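Local coordinates for polyhedrin (Uranotaenia sapphirina cypovirus, PDB 4ZQX), which forms the protein lattice of the crystalline occlusion bodies in which cypovirus particles are embedded, and probably binds ATP, at residues V16-R21 against G156-K161; A25-V30 against V176-N181; Y105-V110 against Y225-L230; N109-K114 against N181-I186. One frame throughout, in Å; residues are numbered along the deposited sequence. Where two conformers were deposited one is given.

Interaction 1 (V16-R21 against G156-K161). With ATP (adenosine-5'-triphosphate), chain B.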
loop_
_atom_site.group_PDB
_atom_site.type_symbol
_atom_site.label_atom_id
_atom_site.label_comp_id
_atom_site.label_asym_id
_atom_site.label_seq_id
_atom_site.Cartn_x
_atom_site.Cartn_y
_atom_site.Cartn_z
ATOM N N VAL A 16 -9.369 0.869 30.544
ATOM C CA VAL A 16 -9.353 1.696 29.346
ATOM C C VAL A 16 -8.025 2.427 29.220
ATOM O O VAL A 16 -7.446 2.500 28.135
ATOM C CB VAL A 16 -10.514 2.682 29.388
ATOM C CG1 VAL A 16 -10.414 3.699 28.267
ATOM C CG2 VAL A 16 -11.836 1.904 29.345
ATOM N N ASN A 17 -7.543 2.977 30.333
ATOM C CA ASN A 17 -6.288 3.724 30.335
ATOM C C ASN A 17 -5.085 2.892 29.929
ATOM O O ASN A 17 -4.214 3.384 29.221
ATOM C CB ASN A 17 -6.030 4.315 31.726
ATOM C CG ASN A 17 -6.994 5.427 32.069
ATOM O OD1 ASN A 17 -7.638 6.003 31.188
ATOM N ND2 ASN A 17 -7.092 5.744 33.352
ATOM N N GLU A 18 -5.035 1.633 30.363
ATOM C CA GLU A 18 -3.829 0.814 30.156
ATOM C C GLU A 18 -3.864 -0.099 28.933
ATOM O O GLU A 18 -2.841 -0.676 28.578
ATOM C CB GLU A 18 -3.533 -0.045 31.392
ATOM C CG GLU A 18 -3.414 0.750 32.682
ATOM C CD GLU A 18 -2.338 1.825 32.626
ATOM O OE1 GLU A 18 -1.225 1.543 32.145
ATOM O OE2 GLU A 18 -2.610 2.962 33.065
ATOM N N ALA A 19 -5.022 -0.217 28.284
ATOM C CA ALA A 19 -5.181 -1.142 27.158
ATOM C C ALA A 19 -4.121 -1.001 26.052
ATOM O O ALA A 19 -3.683 -1.999 25.505
ATOM C CB ALA A 19 -6.582 -1.021 26.553
ATOM N N PRO A 20 -3.716 0.235 25.707
ATOM C CA PRO A 20 -2.715 0.380 24.637
ATOM C C PRO A 20 -1.343 -0.239 24.927
ATOM O O PRO A 20 -0.543 -0.360 24.018
ATOM C CB PRO A 20 -2.580 1.901 24.479
ATOM C CG PRO A 20 -3.874 2.464 25.020
ATOM C CD PRO A 20 -4.232 1.543 26.158
ATOM N N ARG A 21 -1.073 -0.616 26.170
ATOM C CA ARG A 21 0.210 -1.223 26.498
ATOM C C ARG A 21 0.251 -2.713 26.147
ATOM O O ARG A 21 1.319 -3.327 26.134
ATOM C CB ARG A 21 0.533 -1.001 27.977
ATOM C CG ARG A 21 0.592 0.470 28.326
ATOM C CD ARG A 21 0.929 0.752 29.780
ATOM N NE ARG A 21 0.705 2.164 30.075
ATOM C CZ ARG A 21 1.571 3.140 29.817
ATOM N NH1 ARG A 21 2.752 2.871 29.272
ATOM N NH2 ARG A 21 1.256 4.393 30.110
ATOM N N GLY A 156 -5.943 9.971 31.148
ATOM C CA GLY A 156 -5.605 8.872 32.038
ATOM C C GLY A 156 -4.588 7.920 31.447
ATOM O O GLY A 156 -4.020 7.091 32.158
ATOM N N GLY A 157 -4.360 8.027 30.145
ATOM C CA GLY A 157 -3.463 7.112 29.467
ATOM C C GLY A 157 -1.987 7.452 29.610
ATOM O O GLY A 157 -1.135 6.586 29.418
ATOM N N ARG A 158 -1.688 8.698 29.966
ATOM C CA ARG A 158 -0.305 9.178 30.010
ATOM C C ARG A 158 0.441 8.851 28.714
ATOM O O ARG A 158 1.611 8.449 28.751
ATOM C CB ARG A 158 0.443 8.547 31.195
ATOM C CG ARG A 158 -0.326 8.611 32.510
ATOM C CD ARG A 158 0.396 7.905 33.665
ATOM N NE ARG A 158 0.710 6.497 33.408
ATOM C CZ ARG A 158 -0.178 5.506 33.397
ATOM N NH1 ARG A 158 -1.467 5.751 33.594
ATOM N NH2 ARG A 158 0.222 4.263 33.163
ATOM N N CYS A 159 -0.213 9.006 27.566
ATOM C CA CYS A 159 0.365 8.482 26.335
ATOM C C CYS A 159 0.057 9.221 25.047
ATOM O O CYS A 159 0.085 8.604 23.982
ATOM C CB CYS A 159 -0.053 7.010 26.193
ATOM S SG CYS A 159 -1.815 6.709 25.864
ATOM N N GLU A 160 -0.192 10.531 25.106
ATOM C CA GLU A 160 -0.346 11.300 23.863
ATOM C C GLU A 160 0.668 12.446 23.798
ATOM O O GLU A 160 0.869 13.173 24.786
ATOM C CB GLU A 160 -1.758 11.863 23.687
ATOM C CG GLU A 160 -1.908 12.580 22.331
ATOM C CD GLU A 160 -3.244 13.265 22.122
ATOM O OE1 GLU A 160 -4.252 12.801 22.665
ATOM O OE2 GLU A 160 -3.275 14.281 21.396
ATOM N N LYS A 161 1.286 12.590 22.627
ATOM C CA LYS A 161 2.127 13.737 22.319
ATOM C C LYS A 161 1.868 14.181 20.893
ATOM O O LYS A 161 1.349 13.413 20.082
ATOM C CB LYS A 161 3.615 13.390 22.458
ATOM C CG LYS A 161 4.005 12.840 23.816
ATOM C CD LYS A 161 5.526 12.690 23.920
ATOM C CE LYS A 161 5.942 11.836 25.099
ATOM N NZ LYS A 161 5.568 12.430 26.412
HETATM P PG ATP B . -2.582 12.066 30.881
HETATM O O1G ATP B . -1.654 12.791 31.822
HETATM O O2G ATP B . -2.118 11.972 29.441
HETATM O O3G ATP B . -3.106 10.752 31.433
HETATM P PB ATP B . -4.512 14.010 31.789
HETATM O O1B ATP B . -5.958 14.158 31.376
HETATM O O2B ATP B . -4.167 13.532 33.177
HETATM O O3B ATP B . -3.844 13.050 30.675
HETATM P PA ATP B . -2.798 16.315 32.350
HETATM O O1A ATP B . -3.610 17.405 33.002
HETATM O O2A ATP B . -1.913 15.427 33.206
HETATM O O3A ATP B . -3.804 15.428 31.437
HETATM O "O5'" ATP B . -1.857 17.030 31.237
HETATM C "C5'" ATP B . -0.962 16.273 30.418
HETATM C "C4'" ATP B . -0.027 17.251 29.721
HETATM O "O4'" ATP B . -0.765 18.069 28.810
HETATM C "C3'" ATP B . 0.645 18.205 30.699
HETATM O "O3'" ATP B . 2.034 18.277 30.389
HETATM C "C2'" ATP B . -0.004 19.551 30.447
HETATM O "O2'" ATP B . 0.844 20.686 30.675
HETATM C "C1'" ATP B . -0.414 19.443 28.987
HETATM N N9 ATP B . -1.534 20.373 28.716
HETATM C C8 ATP B . -2.745 20.380 29.322
HETATM N N7 ATP B . -3.524 21.381 28.833
HETATM C C5 ATP B . -2.794 22.021 27.904
HETATM C C6 ATP B . -3.013 23.167 27.013
HETATM N N6 ATP B . -4.212 23.779 27.076
HETATM N N1 ATP B . -2.012 23.550 26.181
HETATM C C2 ATP B . -0.833 22.891 26.165
HETATM N N3 ATP B . -0.568 21.836 26.958
HETATM C C4 ATP B . -1.488 21.363 27.828
HETATM O O HOH W 1 -1.335 3.824 28.424
#

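Interaction 2 (A25-V30 against V176-N181)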
loop_
_atom_site.group_PDB
_atom_site.type_symbol
_atom_site.label_atom_id
_atom_site.label_comp_id
_atom_site.label_asym_id
_atom_site.label_seq_id
_atom_site.Cartn_x
_atom_site.Cartn_y
_atom_site.Cartn_z
ATOM N N ALA A 25 -2.003 -4.387 20.766
ATOM C CA ALA A 25 -2.770 -3.142 20.879
ATOM C C ALA A 25 -2.130 -2.099 19.988
ATOM O O ALA A 25 -0.905 -1.971 19.951
ATOM C CB ALA A 25 -2.812 -2.662 22.310
ATOM N N ASN A 26 -2.949 -1.360 19.243
ATOM C CA ASN A 26 -2.407 -0.389 18.310
ATOM C C ASN A 26 -1.846 0.878 18.947
ATOM O O ASN A 26 -2.428 1.432 19.870
ATOM C CB ASN A 26 -3.485 0.031 17.310
ATOM C CG ASN A 26 -3.717 -0.990 16.238
ATOM O OD1 ASN A 26 -2.800 -1.684 15.810
ATOM N ND2 ASN A 26 -4.956 -1.089 15.786
ATOM N N MET A 27 -0.738 1.359 18.394
ATOM C CA MET A 27 -0.375 2.773 18.505
ATOM C C MET A 27 -1.205 3.511 17.465
ATOM O O MET A 27 -1.578 2.917 16.437
ATOM C CB MET A 27 1.109 2.997 18.225
ATOM C CG MET A 27 2.042 2.281 19.199
ATOM S SD MET A 27 3.768 2.357 18.641
ATOM C CE MET A 27 3.716 1.179 17.305
ATOM N N GLU A 28 -1.504 4.783 17.732
ATOM C CA GLU A 28 -2.377 5.569 16.860
ATOM C C GLU A 28 -1.667 6.814 16.342
ATOM O O GLU A 28 -0.981 7.509 17.099
ATOM C CB GLU A 28 -3.636 6.007 17.616
ATOM C CG GLU A 28 -4.363 4.897 18.346
ATOM C CD GLU A 28 -5.089 3.915 17.441
ATOM O OE1 GLU A 28 -5.342 4.258 16.275
ATOM O OE2 GLU A 28 -5.435 2.808 17.921
ATOM N N LEU A 29 -1.845 7.098 15.051
ATOM C CA LEU A 29 -1.304 8.307 14.425
ATOM C C LEU A 29 -2.422 9.022 13.656
ATOM O O LEU A 29 -3.071 8.431 12.796
ATOM C CB LEU A 29 -0.171 7.947 13.455
ATOM C CG LEU A 29 0.357 9.047 12.523
ATOM C CD1 LEU A 29 1.036 10.161 13.293
ATOM C CD2 LEU A 29 1.307 8.455 11.486
ATOM N N VAL A 30 -2.665 10.279 13.994
ATOM C CA VAL A 30 -3.518 11.135 13.185
ATOM C C VAL A 30 -2.726 12.326 12.712
ATOM O O VAL A 30 -2.170 13.076 13.502
ATOM C CB VAL A 30 -4.746 11.635 13.952
ATOM C CG1 VAL A 30 -5.570 12.597 13.077
ATOM C CG2 VAL A 30 -5.605 10.463 14.382
ATOM N N VAL A 176 6.386 9.005 8.162
ATOM C CA VAL A 176 6.383 8.908 9.612
ATOM C C VAL A 176 6.583 7.444 9.969
ATOM O O VAL A 176 5.870 6.575 9.462
ATOM C CB VAL A 176 5.044 9.405 10.199
ATOM C CG1 VAL A 176 5.047 9.329 11.728
ATOM C CG2 VAL A 176 4.797 10.807 9.774
ATOM N N ILE A 177 7.571 7.178 10.814
ATOM C CA ILE A 177 7.839 5.835 11.296
ATOM C C ILE A 177 7.720 5.858 12.810
ATOM O O ILE A 177 8.448 6.606 13.455
ATOM C CB ILE A 177 9.260 5.388 10.907
ATOM C CG1 ILE A 177 9.412 5.418 9.387
ATOM C CG2 ILE A 177 9.538 3.962 11.414
ATOM C CD1 ILE A 177 10.825 5.224 8.889
ATOM N N VAL A 178 6.815 5.055 13.366
ATOM C CA VAL A 178 6.518 5.075 14.801
ATOM C C VAL A 178 6.699 3.689 15.399
ATOM O O VAL A 178 5.796 2.851 15.300
ATOM C CB VAL A 178 5.078 5.511 15.077
ATOM C CG1 VAL A 178 4.846 5.644 16.568
ATOM C CG2 VAL A 178 4.783 6.812 14.384
ATOM N N PRO A 179 7.862 3.428 16.028
ATOM C CA PRO A 179 8.117 2.094 16.591
ATOM C C PRO A 179 7.555 1.939 17.999
ATOM O O PRO A 179 7.437 2.924 18.741
ATOM C CB PRO A 179 9.656 2.010 16.631
ATOM C CG PRO A 179 10.166 3.315 16.204
ATOM C CD PRO A 179 9.040 4.292 16.174
ATOM N N ARG A 180 7.198 0.705 18.338
ATOM C CA ARG A 180 6.730 0.374 19.669
ATOM C C ARG A 180 7.822 0.494 20.754
ATOM O O ARG A 180 8.966 0.102 20.545
ATOM C CB ARG A 180 6.195 -1.059 19.667
ATOM C CG ARG A 180 5.463 -1.398 20.955
ATOM C CD ARG A 180 4.849 -2.790 20.944
ATOM N NE ARG A 180 3.925 -2.939 22.068
ATOM C CZ ARG A 180 2.635 -2.567 22.057
ATOM N NH1 ARG A 180 2.053 -2.032 20.974
ATOM N NH2 ARG A 180 1.915 -2.738 23.146
ATOM N N ASN A 181 7.446 1.024 21.914
ATOM C CA ASN A 181 8.299 1.033 23.094
ATOM C C ASN A 181 8.649 -0.401 23.574
ATOM O O ASN A 181 7.771 -1.175 23.965
ATOM C CB ASN A 181 7.567 1.844 24.179
ATOM C CG ASN A 181 8.282 1.844 25.525
ATOM O OD1 ASN A 181 9.399 1.378 25.649
ATOM N ND2 ASN A 181 7.623 2.388 26.541
#

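Interaction 3 (Y105-V110 against Y225-L230)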
loop_
_atom_site.group_PDB
_atom_site.type_symbol
_atom_site.label_atom_id
_atom_site.label_comp_id
_atom_site.label_asym_id
_atom_site.label_seq_id
_atom_site.Cartn_x
_atom_site.Cartn_y
_atom_site.Cartn_z
ATOM N N TYR A 105 -0.448 13.843 15.640
ATOM C CA TYR A 105 -0.936 13.382 16.936
ATOM C C TYR A 105 -0.621 11.900 17.108
ATOM O O TYR A 105 -1.052 11.091 16.301
ATOM C CB TYR A 105 -2.442 13.633 17.031
ATOM C CG TYR A 105 -2.762 15.105 17.117
ATOM C CD1 TYR A 105 -2.588 15.793 18.309
ATOM C CD2 TYR A 105 -3.202 15.817 16.008
ATOM C CE1 TYR A 105 -2.847 17.145 18.405
ATOM C CE2 TYR A 105 -3.492 17.169 16.104
ATOM C CZ TYR A 105 -3.299 17.829 17.309
ATOM O OH TYR A 105 -3.557 19.183 17.457
ATOM N N LEU A 106 0.154 11.566 18.141
ATOM C CA LEU A 106 0.566 10.185 18.402
ATOM C C LEU A 106 0.031 9.732 19.750
ATOM O O LEU A 106 0.175 10.453 20.743
ATOM C CB LEU A 106 2.102 10.065 18.417
ATOM C CG LEU A 106 2.868 10.141 17.093
ATOM C CD1 LEU A 106 2.805 11.530 16.481
ATOM C CD2 LEU A 106 4.321 9.727 17.302
ATOM N N ARG A 107 -0.577 8.549 19.802
ATOM C CA ARG A 107 -1.147 8.082 21.058
ATOM C C ARG A 107 -0.900 6.599 21.222
ATOM O O ARG A 107 -1.246 5.813 20.352
ATOM C CB ARG A 107 -2.664 8.359 21.119
ATOM C CG ARG A 107 -3.267 8.198 22.517
ATOM C CD ARG A 107 -4.808 8.103 22.492
ATOM N NE ARG A 107 -5.374 8.259 23.832
ATOM C CZ ARG A 107 -5.513 7.279 24.720
ATOM N NH1 ARG A 107 -5.154 6.041 24.416
ATOM N NH2 ARG A 107 -6.024 7.537 25.917
ATOM N N GLY A 108 -0.330 6.223 22.356
ATOM C CA GLY A 108 -0.106 4.826 22.651
ATOM C C GLY A 108 1.269 4.520 23.182
ATOM O O GLY A 108 1.967 5.399 23.705
ATOM N N ASN A 109 1.650 3.246 23.052
ATOM C CA ASN A 109 2.884 2.743 23.644
ATOM C C ASN A 109 4.082 2.964 22.721
ATOM O O ASN A 109 4.742 2.022 22.299
ATOM C CB ASN A 109 2.712 1.267 24.010
ATOM C CG ASN A 109 3.764 0.778 24.981
ATOM O OD1 ASN A 109 4.364 1.563 25.714
ATOM N ND2 ASN A 109 3.989 -0.530 24.994
ATOM N N VAL A 110 4.361 4.240 22.445
ATOM C CA VAL A 110 5.356 4.667 21.468
ATOM C C VAL A 110 6.771 4.762 22.031
ATOM O O VAL A 110 6.973 5.161 23.166
ATOM C CB VAL A 110 4.950 6.043 20.896
ATOM C CG1 VAL A 110 6.033 6.631 19.950
ATOM C CG2 VAL A 110 3.586 5.950 20.214
ATOM N N TYR A 225 -13.619 9.969 19.203
ATOM C CA TYR A 225 -12.752 8.791 19.391
ATOM C C TYR A 225 -11.709 8.903 20.503
ATOM O O TYR A 225 -11.079 7.911 20.866
ATOM C CB TYR A 225 -12.049 8.454 18.079
ATOM C CG TYR A 225 -12.965 7.949 16.984
ATOM C CD1 TYR A 225 -13.909 6.960 17.231
ATOM C CD2 TYR A 225 -12.883 8.465 15.694
ATOM C CE1 TYR A 225 -14.732 6.497 16.227
ATOM C CE2 TYR A 225 -13.709 7.994 14.675
ATOM C CZ TYR A 225 -14.631 7.015 14.952
ATOM O OH TYR A 225 -15.446 6.545 13.944
ATOM N N GLY A 226 -11.518 10.101 21.039
ATOM C CA GLY A 226 -10.598 10.304 22.144
ATOM C C GLY A 226 -9.158 10.587 21.755
ATOM O O GLY A 226 -8.252 10.035 22.360
ATOM N N MET A 227 -8.958 11.429 20.746
ATOM C CA MET A 227 -7.658 12.036 20.472
ATOM C C MET A 227 -7.772 13.513 20.814
ATOM O O MET A 227 -8.552 14.231 20.210
ATOM C CB MET A 227 -7.266 11.896 19.000
ATOM C CG MET A 227 -5.830 12.378 18.699
ATOM S SD MET A 227 -4.555 11.270 19.357
ATOM C CE MET A 227 -4.453 10.065 18.031
ATOM N N THR A 228 -6.983 13.969 21.778
ATOM C CA THR A 228 -7.027 15.362 22.169
ATOM C C THR A 228 -6.266 16.195 21.145
ATOM O O THR A 228 -5.193 15.809 20.728
ATOM C CB THR A 228 -6.403 15.530 23.573
ATOM O OG1 THR A 228 -7.083 14.658 24.492
ATOM C CG2 THR A 228 -6.522 16.955 24.050
ATOM N N MET A 229 -6.837 17.313 20.709
ATOM C CA MET A 229 -6.155 18.188 19.757
ATOM C C MET A 229 -6.032 19.585 20.340
ATOM O O MET A 229 -6.796 19.964 21.223
ATOM C CB MET A 229 -6.913 18.213 18.429
ATOM C CG MET A 229 -6.903 16.870 17.761
ATOM S SD MET A 229 -7.639 16.893 16.135
ATOM C CE MET A 229 -7.388 15.197 15.687
ATOM N N LEU A 230 -5.064 20.336 19.830
ATOM C CA LEU A 230 -4.751 21.665 20.317
ATOM C C LEU A 230 -5.011 22.657 19.200
ATOM O O LEU A 230 -4.568 22.435 18.068
ATOM C CB LEU A 230 -3.278 21.723 20.710
ATOM C CG LEU A 230 -2.838 22.923 21.536
ATOM C CD1 LEU A 230 -3.452 22.833 22.914
ATOM C CD2 LEU A 230 -1.316 23.004 21.635
HETATM O O HOH W 2 -3.933 20.626 15.374
HETATM O O HOH W 3 -6.022 10.991 24.044
#

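Interaction 4 (N109-K114 against N181-I186)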
loop_
_atom_site.group_PDB
_atom_site.type_symbol
_atom_site.label_atom_id
_atom_site.label_comp_id
_atom_site.label_asym_id
_atom_site.label_seq_id
_atom_site.Cartn_x
_atom_site.Cartn_y
_atom_site.Cartn_z
ATOM N N ASN A 109 1.650 3.246 23.052
ATOM C CA ASN A 109 2.884 2.743 23.644
ATOM C C ASN A 109 4.082 2.964 22.721
ATOM O O ASN A 109 4.742 2.022 22.299
ATOM C CB ASN A 109 2.712 1.267 24.010
ATOM C CG ASN A 109 3.764 0.778 24.981
ATOM O OD1 ASN A 109 4.364 1.563 25.714
ATOM N ND2 ASN A 109 3.989 -0.530 24.994
ATOM N N VAL A 110 4.361 4.240 22.445
ATOM C CA VAL A 110 5.356 4.667 21.468
ATOM C C VAL A 110 6.771 4.762 22.031
ATOM O O VAL A 110 6.973 5.161 23.166
ATOM C CB VAL A 110 4.950 6.043 20.896
ATOM C CG1 VAL A 110 6.033 6.631 19.950
ATOM C CG2 VAL A 110 3.586 5.950 20.214
ATOM N N ASP A 111 7.753 4.387 21.216
ATOM C CA ASP A 111 9.151 4.619 21.556
ATOM C C ASP A 111 9.478 6.063 21.166
ATOM O O ASP A 111 9.815 6.355 20.006
ATOM C CB ASP A 111 10.077 3.657 20.815
ATOM C CG ASP A 111 11.526 3.786 21.267
ATOM O OD1 ASP A 111 11.867 4.791 21.938
ATOM O OD2 ASP A 111 12.327 2.881 20.958
ATOM N N TRP A 112 9.362 6.972 22.129
ATOM C CA TRP A 112 9.561 8.391 21.849
ATOM C C TRP A 112 11.004 8.724 21.482
ATOM O O TRP A 112 11.260 9.767 20.887
ATOM C CB TRP A 112 9.105 9.251 23.038
ATOM C CG TRP A 112 7.705 8.943 23.457
ATOM C CD1 TRP A 112 7.317 8.285 24.583
ATOM C CD2 TRP A 112 6.509 9.264 22.745
ATOM N NE1 TRP A 112 5.949 8.171 24.617
ATOM C CE2 TRP A 112 5.427 8.769 23.502
ATOM C CE3 TRP A 112 6.248 9.929 21.545
ATOM C CZ2 TRP A 112 4.100 8.912 23.101
ATOM C CZ3 TRP A 112 4.916 10.072 21.142
ATOM C CH2 TRP A 112 3.860 9.571 21.935
ATOM N N ASN A 113 11.951 7.853 21.826
ATOM C CA ASN A 113 13.328 8.062 21.410
ATOM C C ASN A 113 13.534 7.878 19.900
ATOM O O ASN A 113 14.482 8.422 19.318
ATOM C CB ASN A 113 14.247 7.089 22.138
ATOM C CG ASN A 113 14.550 7.519 23.551
ATOM O OD1 ASN A 113 13.775 7.255 24.475
ATOM N ND2 ASN A 113 15.699 8.175 23.731
ATOM N N LYS A 114 12.669 7.093 19.269
ATOM C CA LYS A 114 12.933 6.627 17.908
ATOM C C LYS A 114 11.842 6.983 16.904
ATOM O O LYS A 114 11.993 6.713 15.703
ATOM C CB LYS A 114 13.164 5.106 17.885
ATOM C CG LYS A 114 14.452 4.629 18.618
ATOM C CD LYS A 114 15.743 5.312 18.158
ATOM C CE LYS A 114 16.058 5.114 16.691
ATOM N NZ LYS A 114 16.628 3.770 16.376
ATOM N N ASN A 181 7.446 1.024 21.914
ATOM C CA ASN A 181 8.299 1.033 23.094
ATOM C C ASN A 181 8.649 -0.401 23.574
ATOM O O ASN A 181 7.771 -1.175 23.965
ATOM C CB ASN A 181 7.567 1.844 24.179
ATOM C CG ASN A 181 8.282 1.844 25.525
ATOM O OD1 ASN A 181 9.399 1.378 25.649
ATOM N ND2 ASN A 181 7.623 2.388 26.541
ATOM N N MET A 182 9.937 -0.740 23.549
ATOM C CA MET A 182 10.416 -2.032 24.061
ATOM C C MET A 182 11.426 -1.816 25.190
ATOM O O MET A 182 12.259 -2.687 25.478
ATOM C CB MET A 182 11.021 -2.875 22.928
ATOM C CG MET A 182 10.033 -3.167 21.826
ATOM S SD MET A 182 10.678 -4.345 20.614
ATOM C CE MET A 182 9.430 -4.107 19.357
ATOM N N HIS A 183 11.322 -0.669 25.861
ATOM C CA HIS A 183 12.242 -0.338 26.952
ATOM C C HIS A 183 12.028 -1.198 28.202
ATOM O O HIS A 183 12.736 -1.029 29.191
ATOM C CB HIS A 183 12.153 1.153 27.306
ATOM C CG HIS A 183 12.667 2.061 26.228
ATOM N ND1 HIS A 183 12.131 3.305 25.978
ATOM C CD2 HIS A 183 13.665 1.900 25.330
ATOM C CE1 HIS A 183 12.780 3.871 24.974
ATOM N NE2 HIS A 183 13.714 3.039 24.561
ATOM N N ASN A 184 11.057 -2.107 28.171
ATOM C CA ASN A 184 10.937 -3.105 29.237
ATOM C C ASN A 184 11.978 -4.230 29.112
ATOM O O ASN A 184 11.998 -5.160 29.916
ATOM C CB ASN A 184 9.498 -3.655 29.335
ATOM C CG ASN A 184 9.091 -4.514 28.144
ATOM O OD1 ASN A 184 9.765 -4.557 27.123
ATOM N ND2 ASN A 184 7.966 -5.191 28.274
ATOM N N GLY A 185 12.855 -4.128 28.111
ATOM C CA GLY A 185 14.024 -4.991 28.043
ATOM C C GLY A 185 13.881 -6.238 27.186
ATOM O O GLY A 185 14.816 -7.045 27.114
ATOM N N ILE A 186 12.726 -6.396 26.536
ATOM C CA ILE A 186 12.427 -7.579 25.717
ATOM C C ILE A 186 12.347 -7.230 24.229
ATOM O O ILE A 186 11.640 -6.288 23.825
ATOM C CB ILE A 186 11.098 -8.227 26.173
ATOM C CG1 ILE A 186 11.245 -8.804 27.590
ATOM C CG2 ILE A 186 10.652 -9.344 25.219
ATOM C CD1 ILE A 186 9.959 -8.850 28.360
HETATM O O HOH W 4 5.849 4.873 25.588
HETATM O O HOH W 5 14.836 3.117 21.915
#

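Interaction 1 (V16-R21 against G156-K161)
N17 lies against the backbone of G156 where the end of helix 4-18 meets the loop before strand 160-166, and here the packing is tight. Its carboxamide carbon CG sits 3.4 Å from G156 O, while OD1 and ND2 both pass close to G156 CA. The helix backbone passes a little farther from the next glycine, N17 O lying 3.8 Å from G157 CA. With no side chain on either glycine, helix and loop approach to 4.5 Å between the CA atoms of N17 and G157. A water donates to both N17 O and G157 O and stitches the two carbonyls together.

Toward solvent the contact turns looser and charged. In the conformer described, R158 brings NH1 and NH2 to one oxygen of E18, each nitrogen 3.1 Å from OE2; NH2 also makes a weak bond to OE1. The carboxylate and guanidinium are nearly coplanar, 14° apart, and OE2 receives both donors on its syn side. R21 binds the other oxygen from within its own segment, NE to E18 OE1, so one carboxylate is shared by two arginines.

On the far side of the loop, G156 N and R158 N (2.9 Å) both donate to O3G of ATP. The salt-bridge network thus borders an ATP site in which backbone amides hold the gamma-phosphate, and S154 OG and S234 O also bond the nucleotide.

Interaction 2 (A25-V30 against V176-N181)
R180 NH1 donates to A25 O over 3.1 Å and also to P48 O, so one guanidinium nitrogen joins three parts of the chain. The contact is a face-to-face packing of two antiparallel sheets, a beta sandwich: strand 27-30 belongs to one layer and strand 176-179 to the other, their axes 8.9 Å apart at closest approach and running 160° to each other. R180 reaches across from the end of its strand with an extended chain, CG anti to the backbone N (chi1 -170°), and meets A25 O in the carbonyl plane.

Further in, the filling is apolar. M27 points at the opposite layer and bends at chi3 (-74°), which lays CE against V178 O and R180 N, while SD touches V178 CG1. I51 of strand 50-55 and L106 of strand 101-107 help to close this core. At the other end L29 and V176 meet tip to tip, with L29 CD2 3.8 Å from V176 CG1.

Interaction 3 (Y105-V110 against Y225-L230)
Y105, which opens the segment, reaches from the sheet to the loop after helix 214-225 and makes the largest part of the contact. Its CB touches M227 SD, and T228 O approaches CD1 obliquely. M229 crosses the ring at about a right angle: its CG lies over one face, 3.9 Å from the centroid, in a CH-pi contact, and SD makes an oblique Met-aromatic approach at 4.8 Å from the same centroid. At the far end of the ring L230 N donates to Y105 OH, 3.0 Å away and almost straight at 176°. A water in the ring plane and Y164 OH also bond to this hydroxyl.

Two residues on, R107 sets its CB against M227 SD at 3.9 Å, so that this sulfur rests on both residues. A water accepts from R107 NE at 2.8 Å and donates to G226 O, while R107 NH2 binds S154 O. Strand 101-107 of the antiparallel six-stranded sheet thus contacts both L230 and S154, two residues of the ATP pocket.

Interaction 4 (N109-K114 against N181-I186)
N109 and N181 are joined first through the backbone: N181 N donates to N109 O over 2.9 Å, nearly straight at 171°. The chains run close here, the CA atoms of D111 and N181 being 4.0 Å apart. A further backbone bond, between D111 and P179, continues the pairing just outside the contact.

Among the side chains, those of N109 and N181 cross at about a right angle, their amide planes turned 58° apart. The CB of N181 packs against the carbonyl oxygens of N109 and V110. Its OD1 accepts from H183 N at 2.8 Å in an Asx turn, which fixes the amide at the start of the loop. The H183 ring stands steeply to its neighbours, 78° from the carboxylate plane of D111, with CE1 3.3 Å from D111 OD1 and 3.6 Å from N113 OD1.

Water carries the remaining polar links. One molecule donates to V110 O and accepts a weak bond from N181 ND2. Another donates to D111 OD2 at 2.7 Å and meets H183 NE2 at 2.9 Å.

The two loops are therefore held by one backbone bond, by direct contacts of H183 with D111 and N113, and by water bridges, one of them to a backbone carbonyl; the nearby D111 carboxylate would tend to stabilise a protonated H183.

Following the chain from its N terminus, interaction 1 brings the end of helix 4-18 back to the ATP-binding loop 135 residues later. Interaction 2 starts just afterwards, at strand 27-34, and closes on strand 173-179, so the two cross. Interaction 3 starts on strand 101-107, which lies between strands 27-34 and 160-166 in the larger sheet, and reaches beyond both earlier closures to the loop after helix 214-225; it crosses them too. Interaction 4 shares N109 and V110 with interaction 3 and N181 with interaction 2, closing a shorter loop that also crosses interactions 1 and 2. Together they tie the N-terminal helix, both main sheets and the nucleotide pocket.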